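Local structure of preproptth (Bombyx mori, 5AOQ) at residues D[26-30]-D[31-35]. The protein acts as a neurohormone of the cystine-knot family that binds the receptor tyrosine kinase Torso and probably so controls the timing of metamorphosis. The protein carries 1 engineered substitution. Sequence-based numbering, arbitrary orientation.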
loop_
_atom_site.group_PDB
_atom_site.type_symbol
_atom_site.label_atom_id
_atom_site.label_comp_id
_atom_site.label_asym_id
_atom_site.label_seq_id
_atom_site.Cartn_x
_atom_site.Cartn_y
_atom_site.Cartn_z
ATOM N N LEU D 26 -0.537 -2.485 13.518
ATOM C CA LEU D 26 -1.013 -1.258 12.877
ATOM C C LEU D 26 -2.488 -1.341 12.487
ATOM O O LEU D 26 -2.979 -0.514 11.715
ATOM C CB LEU D 26 -0.177 -0.933 11.634
ATOM C CG LEU D 26 1.296 -0.590 11.852
ATOM C CD1 LEU D 26 2.003 -0.456 10.515
ATOM C CD2 LEU D 26 1.432 0.692 12.658
ATOM N N GLY D 27 -3.198 -2.330 13.020
ATOM C CA GLY D 27 -4.606 -2.497 12.715
ATOM C C GLY D 27 -4.841 -2.943 11.284
ATOM O O GLY D 27 -3.948 -2.876 10.441
ATOM N N GLU D 28 -6.057 -3.405 11.016
ATOM C CA GLU D 28 -6.422 -3.889 9.692
ATOM C C GLU D 28 -6.636 -2.717 8.734
ATOM O O GLU D 28 -6.731 -2.904 7.521
ATOM C CB GLU D 28 -7.681 -4.754 9.777
ATOM C CG GLU D 28 -7.978 -5.560 8.523
ATOM C CD GLU D 28 -9.120 -6.537 8.720
ATOM O OE1 GLU D 28 -9.835 -6.420 9.738
ATOM O OE2 GLU D 28 -9.302 -7.424 7.860
ATOM N N ASN D 29 -6.709 -1.511 9.288
ATOM C CA ASN D 29 -6.915 -0.306 8.494
ATOM C C ASN D 29 -5.709 0.041 7.624
ATOM O O ASN D 29 -5.829 0.792 6.657
ATOM C CB ASN D 29 -7.241 0.875 9.411
ATOM C CG ASN D 29 -8.621 0.768 10.030
ATOM O OD1 ASN D 29 -9.295 -0.254 9.900
ATOM N ND2 ASN D 29 -9.050 1.826 10.707
ATOM N N SER D 30 -4.549 -0.510 7.968
ATOM C CA SER D 30 -3.330 -0.273 7.202
ATOM C C SER D 30 -3.238 -1.247 6.035
ATOM O O SER D 30 -3.550 -2.430 6.182
ATOM C CB SER D 30 -2.096 -0.410 8.097
ATOM O OG SER D 30 -2.135 0.514 9.170
ATOM N N VAL D 31 -2.817 -0.749 4.877
ATOM C CA VAL D 31 -2.660 -1.601 3.705
ATOM C C VAL D 31 -1.567 -2.630 3.991
ATOM O O VAL D 31 -1.801 -3.830 3.847
ATOM C CB VAL D 31 -2.339 -0.776 2.434
ATOM C CG1 VAL D 31 -1.870 -1.677 1.292
ATOM C CG2 VAL D 31 -3.552 0.033 2.017
ATOM N N PRO D 32 -0.374 -2.169 4.403
ATOM C CA PRO D 32 0.586 -3.119 4.968
ATOM C C PRO D 32 0.267 -3.367 6.437
ATOM O O PRO D 32 0.743 -2.628 7.297
ATOM C CB PRO D 32 1.926 -2.407 4.794
ATOM C CG PRO D 32 1.580 -0.967 4.897
ATOM C CD PRO D 32 0.213 -0.823 4.273
ATOM N N ARG D 33 -0.544 -4.380 6.720
ATOM C CA ARG D 33 -0.987 -4.627 8.085
ATOM C C ARG D 33 0.189 -5.043 8.958
ATOM O O ARG D 33 0.678 -4.259 9.769
ATOM C CB ARG D 33 -2.075 -5.703 8.115
ATOM C CG ARG D 33 -2.617 -5.990 9.506
ATOM C CD ARG D 33 -3.784 -6.958 9.465
ATOM N NE ARG D 33 -4.302 -7.244 10.800
ATOM C CZ ARG D 33 -5.395 -7.962 11.042
ATOM N NH1 ARG D 33 -6.096 -8.475 10.040
ATOM N NH2 ARG D 33 -5.788 -8.169 12.291
ATOM N N PHE D 34 0.653 -6.273 8.774
ATOM C CA PHE D 34 1.740 -6.800 9.585
ATOM C C PHE D 34 3.084 -6.227 9.150
ATOM O O PHE D 34 3.488 -6.383 7.996
ATOM C CB PHE D 34 1.772 -8.324 9.499
ATOM C CG PHE D 34 0.484 -8.981 9.898
ATOM C CD1 PHE D 34 0.197 -9.213 11.232
ATOM C CD2 PHE D 34 -0.443 -9.359 8.941
ATOM C CE1 PHE D 34 -0.985 -9.818 11.605
ATOM C CE2 PHE D 34 -1.629 -9.964 9.308
ATOM C CZ PHE D 34 -1.901 -10.193 10.642
ATOM N N ILE D 35 3.768 -5.565 10.079
ATOM C CA ILE D 35 5.085 -4.991 9.816
ATOM C C ILE D 35 6.163 -5.740 10.592
ATOM O O ILE D 35 5.976 -6.086 11.758
ATOM C CB ILE D 35 5.127 -3.483 10.184
ATOM C CG1 ILE D 35 4.783 -2.617 8.973
ATOM C CG2 ILE D 35 6.503 -3.063 10.706
ATOM C CD1 ILE D 35 3.517 -3.018 8.253
#
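L26 and I35, near the two ends of a loop that doubles back on itself, illustrate how a long beta-hairpin loop closes at its base. The branch CD1 of L26 meets CD1 of I35 at 3.7 Å, the two side chains crossing at a slant, while CB of L26 rests 3.9 Å from the carbonyl O of R33. The buried S30 anchors the inner side: its OG donates to the carbonyl O of L26 at 2.9 Å, the donor lying 33° from the carbonyl plane. With OG beside its own backbone N (chi1 -59°), the hydroxyl reaches back across the mouth of the type I turn G27–S30, whose own backbone bond, from S30 N to G27 O, is weak. I63 of strand 55-65 packs against S30 and P32, and I61 of the same strand against I35, covering part of this side.

The outer side is looser. R33 extends its chain, CG anti to the backbone N (chi1 -178°), along the turn, so that its CG passes 3.5 Å from G27 O. Its guanidinium is sandwiched off-centre between CB of E28 on one face and the ring atom CZ of F34 on the other. No salt bridge forms with E28: OE2 stands 4.0 Å from R33 NH1, well out of the guanidinium plane, so that any attraction between the two charges is probably unspecific. E28 also has a long, weak ion pair with K204 of Torso, and F34 stacks on H202 of that receptor.

Taken together this is a beta-hairpin loop, with a type I turn within it, joining the antiparallel strands 20-24 and 35-39 at the receptor interface of a cystine-knot hormone.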